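Local coordinates for CYTH domain-containing protein (Pyrococcus horikoshii, PDB 2DC4) that is of unknown function but, as a member of the CYTH superfamily, probably binds or turns over phosphate-bearing substrates inside a closed antiparallel beta barrel, at residues F11-I14 against K15-I18; I140-V143 against A144-L147; A83-L86 against F87-G91. All coordinates share one frame; numbering follows the deposited sequence.

Three stretches of amphipathic helix illustrate how i to i+4 backbone bonding is combined with different side-chain pairs at different places on one barrel. All three are partly buried, each with its apolar side on the barrel and an acid-arginine pair away from it. Contacts 1 and 2 touch, L147 packing against I14 and K17, and both helices rest on strands 110-117 and 121-128. Contact 3, its centre about 40 Å from that of contact 2, rests on strands 42-49 and 24-36 and on the second subunit. The charged pair is long in contact 1, short and water-bridged in contact 2, and joined by a tyrosine of the other chain in contact 3.

Contact 1: residues F11-I14 against K15-I18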
loop_
_atom_site.group_PDB
_atom_site.type_symbol
_atom_site.label_atom_id
_atom_site.label_comp_id
_atom_site.label_asym_id
_atom_site.label_seq_id
_atom_site.Cartn_x
_atom_site.Cartn_y
_atom_site.Cartn_z
ATOM N N PHE A 11 -25.080 21.671 -7.627
ATOM C CA PHE A 11 -25.282 20.669 -6.589
ATOM C C PHE A 11 -26.716 20.417 -6.146
ATOM O O PHE A 11 -27.212 19.293 -6.226
ATOM C CB PHE A 11 -24.458 21.019 -5.351
ATOM C CG PHE A 11 -24.540 19.981 -4.274
ATOM C CD1 PHE A 11 -23.787 18.816 -4.360
ATOM C CD2 PHE A 11 -25.418 20.137 -3.208
ATOM C CE1 PHE A 11 -23.910 17.818 -3.400
ATOM C CE2 PHE A 11 -25.549 19.149 -2.245
ATOM C CZ PHE A 11 -24.792 17.984 -2.342
ATOM N N GLU A 12 -27.377 21.457 -5.655
ATOM C CA GLU A 12 -28.739 21.316 -5.165
ATOM C C GLU A 12 -29.733 20.810 -6.206
ATOM O O GLU A 12 -30.539 19.928 -5.921
ATOM C CB GLU A 12 -29.228 22.648 -4.583
ATOM C CG GLU A 12 -28.497 23.088 -3.313
ATOM C CD GLU A 12 -27.129 23.702 -3.577
ATOM O OE1 GLU A 12 -26.414 23.999 -2.591
ATOM O OE2 GLU A 12 -26.769 23.899 -4.762
ATOM N N ASP A 13 -29.668 21.359 -7.413
ATOM C CA ASP A 13 -30.585 20.958 -8.473
ATOM C C ASP A 13 -30.416 19.498 -8.888
ATOM O O ASP A 13 -31.391 18.751 -8.969
ATOM C CB ASP A 13 -30.403 21.858 -9.701
ATOM C CG ASP A 13 -30.603 23.332 -9.385
ATOM O OD1 ASP A 13 -31.604 23.670 -8.716
ATOM O OD2 ASP A 13 -29.766 24.156 -9.811
ATOM N N ILE A 14 -29.177 19.087 -9.138
ATOM C CA ILE A 14 -28.929 17.718 -9.571
ATOM C C ILE A 14 -29.178 16.683 -8.471
ATOM O O ILE A 14 -29.599 15.561 -8.756
ATOM C CB ILE A 14 -27.500 17.570 -10.134
ATOM C CG1 ILE A 14 -27.445 16.371 -11.085
ATOM C CG2 ILE A 14 -26.491 17.415 -9.006
ATOM C CD1 ILE A 14 -28.240 16.577 -12.367
ATOM N N LYS A 15 -28.924 17.057 -7.220
ATOM C CA LYS A 15 -29.158 16.147 -6.103
ATOM C C LYS A 15 -30.653 15.840 -6.092
ATOM O O LYS A 15 -31.066 14.688 -5.954
ATOM C CB LYS A 15 -28.738 16.801 -4.781
ATOM C CG LYS A 15 -28.964 15.937 -3.542
ATOM C CD LYS A 15 -28.371 16.597 -2.303
ATOM C CE LYS A 15 -28.559 15.745 -1.054
ATOM N NZ LYS A 15 -29.991 15.588 -0.665
ATOM N N ARG A 16 -31.457 16.885 -6.258
ATOM C CA ARG A 16 -32.905 16.744 -6.294
ATOM C C ARG A 16 -33.334 15.833 -7.448
ATOM O O ARG A 16 -34.195 14.972 -7.278
ATOM C CB ARG A 16 -33.562 18.123 -6.439
ATOM C CG ARG A 16 -35.080 18.082 -6.500
ATOM C CD ARG A 16 -35.707 19.477 -6.464
ATOM N NE ARG A 16 -34.850 20.477 -5.831
ATOM C CZ ARG A 16 -34.348 21.537 -6.456
ATOM N NH1 ARG A 16 -34.613 21.744 -7.741
ATOM N NH2 ARG A 16 -33.581 22.396 -5.797
ATOM N N LYS A 17 -32.731 16.021 -8.620
ATOM C CA LYS A 17 -33.069 15.201 -9.783
ATOM C C LYS A 17 -32.698 13.738 -9.583
ATOM O O LYS A 17 -33.478 12.847 -9.903
ATOM C CB LYS A 17 -32.367 15.721 -11.041
ATOM C CG LYS A 17 -32.886 17.051 -11.563
ATOM C CD LYS A 17 -34.295 16.938 -12.135
ATOM C CE LYS A 17 -34.312 16.250 -13.496
ATOM N NZ LYS A 17 -35.655 16.362 -14.135
ATOM N N ILE A 18 -31.501 13.491 -9.061
ATOM C CA ILE A 18 -31.053 12.123 -8.835
ATOM C C ILE A 18 -31.996 11.408 -7.872
ATOM O O ILE A 18 -32.342 10.242 -8.074
ATOM C CB ILE A 18 -29.613 12.109 -8.277
ATOM C CG1 ILE A 18 -28.636 12.523 -9.382
ATOM C CG2 ILE A 18 -29.259 10.720 -7.744
ATOM C CD1 ILE A 18 -27.236 12.826 -8.884
#
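K15 N donates to F11 O at 3.0 Å, and the same i to i+4 bond recurs from R16 to E12 and from K17 to D13. The shortest, I18 N to I14 O, measures 2.8 Å. On the outer side D13 OD1 forms a long salt bridge with R16 NH1 at 3.7 Å and lies equally far from R16 NH2, a loose pairing that singles out neither nitrogen; the side chains run alongside each other with their flat groups 74° apart. A kink in R16 at chi3 folds the guanidinium back until E12 O lies over one of its faces. K15 sends its ammonium to E19 in a salt bridge, while its aliphatic stem follows the F11 ring, K15 CD resting 3.8 Å from F11 CE2. A chi1 of -176° swings F11 CG away from its own N and leans the ring beside that stem. On the buried side I14 CG1 meets I18 CD1 at 4.2 Å. These are the first turns of an amphipathic helix, 11-21, lying on the barrel strands: F11 takes R116 in a cation-pi contact and W103 edge-to-face, I14 and I18 settle on L124 of strand 121-128, and I14 and K17 touch L147 just after helix 133-146.

Contact 2: residues I140-V143 against A144-L147; sequences IWDV and ARRL
D142 and R145 supply the charged part of this turn: OD1 of D142 lies 2.6 Å from NH2 of R145 in a short salt bridge between side chains that run side by side. The carboxylate and guanidinium planes stand 81° apart. A water in the guanidinium plane accepts from R145 NH1 at 3.1 Å and donates a weak bond to D142 OD1, closing a second route between the two charges. A bend at chi3 (-63°) turns R145 back over the helix, where NH1 comes 3.6 Å from W141 CB. The backbone bonds are those of a helix approaching its C-terminal end, near 146 in helix 133-146: A144 N to I140 O at 2.8 Å and R145 N to W141 O are firm, whereas L147 N reaches V143 O only weakly and also bonds to A144 O. This helix lies against the outside of the CYTH barrel, with I140 and A144 on strands 2-8 and 121-128. Apolar contacts make up the side toward the barrel. W141 CE3 approaches A144 CB at 4.0 Å, its ring meeting F7 edge-to-face, and V143 CG1 touches L147 CD1 at 4.2 Å, while L147 continues onto I14 and I18 of helix 11-21.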
loop_
_atom_site.group_PDB
_atom_site.type_symbol
_atom_site.label_atom_id
_atom_site.label_comp_id
_atom_site.label_asym_id
_atom_site.label_seq_id
_atom_site.Cartn_x
_atom_site.Cartn_y
_atom_site.Cartn_z
ATOM N N ILE A 140 -24.811 5.534 -19.800
ATOM C CA ILE A 140 -24.504 6.765 -19.086
ATOM C C ILE A 140 -25.251 7.931 -19.710
ATOM O O ILE A 140 -25.831 8.746 -19.001
ATOM C CB ILE A 140 -22.989 7.056 -19.096
ATOM C CG1 ILE A 140 -22.283 6.080 -18.150
ATOM C CG2 ILE A 140 -22.721 8.510 -18.688
ATOM C CD1 ILE A 140 -20.779 6.185 -18.136
ATOM N N TRP A 141 -25.252 8.005 -21.036
ATOM C CA TRP A 141 -25.948 9.110 -21.682
ATOM C C TRP A 141 -27.472 9.056 -21.566
ATOM O O TRP A 141 -28.121 10.097 -21.512
ATOM C CB TRP A 141 -25.484 9.252 -23.136
ATOM C CG TRP A 141 -24.194 10.008 -23.182
ATOM C CD1 TRP A 141 -22.936 9.492 -23.326
ATOM C CD2 TRP A 141 -24.027 11.407 -22.926
ATOM N NE1 TRP A 141 -21.996 10.485 -23.164
ATOM C CE2 TRP A 141 -22.640 11.669 -22.919
ATOM C CE3 TRP A 141 -24.918 12.462 -22.697
ATOM C CZ2 TRP A 141 -22.120 12.949 -22.691
ATOM C CZ3 TRP A 141 -24.400 13.738 -22.468
ATOM C CH2 TRP A 141 -23.013 13.964 -22.468
ATOM N N ASP A 142 -28.054 7.861 -21.501
ATOM C CA ASP A 142 -29.502 7.775 -21.336
ATOM C C ASP A 142 -29.850 8.330 -19.955
ATOM O O ASP A 142 -30.852 9.028 -19.777
ATOM C CB ASP A 142 -29.989 6.325 -21.445
ATOM C CG ASP A 142 -30.078 5.849 -22.880
ATOM O OD1 ASP A 142 -30.404 6.673 -23.760
ATOM O OD2 ASP A 142 -29.840 4.648 -23.124
ATOM N N VAL A 143 -29.010 8.009 -18.972
ATOM C CA VAL A 143 -29.209 8.488 -17.610
ATOM C C VAL A 143 -28.973 9.999 -17.550
ATOM O O VAL A 143 -29.748 10.731 -16.943
ATOM C CB VAL A 143 -28.233 7.799 -16.623
ATOM C CG1 VAL A 143 -28.391 8.394 -15.228
ATOM C CG2 VAL A 143 -28.490 6.308 -16.604
ATOM N N ALA A 144 -27.906 10.463 -18.189
ATOM C CA ALA A 144 -27.587 11.888 -18.181
ATOM C C ALA A 144 -28.747 12.725 -18.726
ATOM O O ALA A 144 -29.136 13.725 -18.122
ATOM C CB ALA A 144 -26.327 12.148 -19.005
ATOM N N ARG A 145 -29.288 12.318 -19.869
ATOM C CA ARG A 145 -30.400 13.047 -20.476
ATOM C C ARG A 145 -31.641 13.022 -19.592
ATOM O O ARG A 145 -32.432 13.973 -19.569
ATOM C CB ARG A 145 -30.714 12.468 -21.860
ATOM C CG ARG A 145 -29.532 12.552 -22.831
ATOM C CD ARG A 145 -29.973 12.413 -24.285
ATOM N NE ARG A 145 -30.575 11.115 -24.586
ATOM C CZ ARG A 145 -29.894 10.010 -24.876
ATOM N NH1 ARG A 145 -28.569 10.026 -24.915
ATOM N NH2 ARG A 145 -30.543 8.882 -25.121
ATOM N N ARG A 146 -31.824 11.934 -18.856
ATOM C CA ARG A 146 -32.972 11.854 -17.975
ATOM C C ARG A 146 -32.803 12.859 -16.838
ATOM O O ARG A 146 -33.779 13.285 -16.220
ATOM C CB ARG A 146 -33.128 10.440 -17.424
ATOM C CG ARG A 146 -34.390 10.276 -16.611
ATOM C CD ARG A 146 -34.801 8.832 -16.556
ATOM N NE ARG A 146 -35.993 8.644 -15.738
ATOM C CZ ARG A 146 -36.553 7.460 -15.531
ATOM N NH1 ARG A 146 -36.018 6.383 -16.089
ATOM N NH2 ARG A 146 -37.636 7.350 -14.771
ATOM N N LEU A 147 -31.556 13.238 -16.570
ATOM C CA LEU A 147 -31.260 14.212 -15.529
ATOM C C LEU A 147 -31.193 15.621 -16.119
ATOM O O LEU A 147 -30.896 16.578 -15.413
ATOM C CB LEU A 147 -29.928 13.882 -14.841
ATOM C CG LEU A 147 -29.895 12.584 -14.021
ATOM C CD1 LEU A 147 -28.455 12.285 -13.619
ATOM C CD2 LEU A 147 -30.776 12.716 -12.781
HETATM O O HOH W 1 -27.687 7.017 -25.013
#

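Contact 3: residues A83-L86 against F87-G91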
loop_
_atom_site.group_PDB
_atom_site.type_symbol
_atom_site.label_atom_id
_atom_site.label_comp_id
_atom_site.label_asym_id
_atom_site.label_seq_id
_atom_site.Cartn_x
_atom_site.Cartn_y
_atom_site.Cartn_z
ATOM N N ALA A 83 1.815 5.491 3.518
ATOM C CA ALA A 83 1.792 5.318 2.069
ATOM C C ALA A 83 2.308 6.573 1.369
ATOM O O ALA A 83 3.018 6.496 0.361
ATOM C CB ALA A 83 0.375 5.003 1.607
ATOM N N ILE A 84 1.940 7.734 1.898
ATOM C CA ILE A 84 2.390 8.995 1.322
ATOM C C ILE A 84 3.901 9.126 1.522
ATOM O O ILE A 84 4.626 9.515 0.606
ATOM C CB ILE A 84 1.632 10.175 1.961
ATOM C CG1 ILE A 84 0.191 10.174 1.433
ATOM C CG2 ILE A 84 2.334 11.496 1.641
ATOM C CD1 ILE A 84 -0.779 11.042 2.211
ATOM N N GLU A 85 4.376 8.772 2.712
ATOM C CA GLU A 85 5.807 8.835 2.999
ATOM C C GLU A 85 6.562 7.903 2.050
ATOM O O GLU A 85 7.602 8.265 1.500
ATOM C CB GLU A 85 6.081 8.417 4.445
ATOM C CG GLU A 85 7.545 8.528 4.837
ATOM C CD GLU A 85 7.837 7.912 6.182
ATOM O OE1 GLU A 85 7.016 8.072 7.109
ATOM O OE2 GLU A 85 8.902 7.274 6.315
ATOM N N LEU A 86 6.033 6.699 1.864
ATOM C CA LEU A 86 6.655 5.723 0.979
ATOM C C LEU A 86 6.877 6.243 -0.437
ATOM O O LEU A 86 7.977 6.140 -0.973
ATOM C CB LEU A 86 5.805 4.452 0.907
ATOM C CG LEU A 86 6.246 3.410 -0.124
ATOM C CD1 LEU A 86 7.590 2.833 0.284
ATOM C CD2 LEU A 86 5.205 2.299 -0.215
ATOM N N PHE A 87 5.839 6.794 -1.057
ATOM C CA PHE A 87 6.010 7.277 -2.418
ATOM C C PHE A 87 7.000 8.429 -2.506
ATOM O O PHE A 87 7.733 8.544 -3.486
ATOM C CB PHE A 87 4.649 7.630 -3.021
ATOM C CG PHE A 87 3.792 6.423 -3.266
ATOM C CD1 PHE A 87 4.279 5.368 -4.034
ATOM C CD2 PHE A 87 2.521 6.310 -2.699
ATOM C CE1 PHE A 87 3.524 4.220 -4.234
ATOM C CE2 PHE A 87 1.756 5.162 -2.896
ATOM C CZ PHE A 87 2.261 4.116 -3.665
ATOM N N LYS A 88 7.043 9.262 -1.475
ATOM C CA LYS A 88 8.003 10.359 -1.467
ATOM C C LYS A 88 9.411 9.772 -1.382
ATOM O O LYS A 88 10.314 10.210 -2.090
ATOM C CB LYS A 88 7.773 11.283 -0.274
ATOM C CG LYS A 88 6.535 12.154 -0.375
ATOM C CD LYS A 88 6.410 13.021 0.868
ATOM C CE LYS A 88 5.195 13.918 0.818
ATOM N NZ LYS A 88 5.064 14.688 2.089
ATOM N N ARG A 89 9.598 8.782 -0.513
ATOM C CA ARG A 89 10.916 8.166 -0.364
ATOM C C ARG A 89 11.341 7.375 -1.595
ATOM O O ARG A 89 12.530 7.126 -1.796
ATOM C CB ARG A 89 10.957 7.281 0.883
ATOM C CG ARG A 89 10.918 8.091 2.174
ATOM C CD ARG A 89 11.202 7.247 3.408
ATOM N NE ARG A 89 11.134 8.045 4.630
ATOM C CZ ARG A 89 11.997 9.007 4.947
ATOM N NH1 ARG A 89 13.005 9.296 4.136
ATOM N NH2 ARG A 89 11.847 9.686 6.076
ATOM N N LEU A 90 10.373 6.990 -2.423
ATOM C CA LEU A 90 10.670 6.249 -3.640
ATOM C C LEU A 90 11.020 7.211 -4.774
ATOM O O LEU A 90 11.340 6.784 -5.880
ATOM C CB LEU A 90 9.480 5.369 -4.042
ATOM C CG LEU A 90 9.204 4.175 -3.125
ATOM C CD1 LEU A 90 7.972 3.420 -3.596
ATOM C CD2 LEU A 90 10.424 3.257 -3.121
ATOM N N GLY A 91 10.946 8.507 -4.495
ATOM C CA GLY A 91 11.291 9.497 -5.503
ATOM C C GLY A 91 10.139 10.201 -6.195
ATOM O O GLY A 91 10.360 11.070 -7.043
#
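L86 packs against L90 one turn later, its CG 3.9 Å from L90 CD1, the two side chains crossing at a slant. With CG of L86 anti to the backbone N (chi1 172°), CG and the CD1 branch are put against L90 CD1, while Y59 of the second subunit packs on L86. F87 is turned the other way along the helix, and its CD2 comes within 3.1 Å of A83 O, the same oxygen that accepts F87 N at 3.2 Å. The ring then sits on L44 and V46 of strand 42-49 and meets F36. E85 runs extended beside R89, and its OE2 takes the NE hydrogen of R89 at 2.9 Å in a nearly straight bond (171°). OE2 lies in the guanidinium plane but is met on its anti side, somewhat out of the carboxylate plane; this one oxygen serves R89 of its own chain and Y71 OH of the second subunit. Were E85 cut back to an alanine, R89 NE is likely to lose its carboxylate mate, its guanidinium to swing, and Y71 of the second subunit to lose its bond. I84 CG2 lies alongside K88 CE at 3.8 Å. The last helical bond, L90 N to L86 O, is weak, and beyond it the positive phi of G91 (103°) and the bond from G91 N to K88 O belong to a Schellman motif, the classic C-terminal ending of an alpha helix.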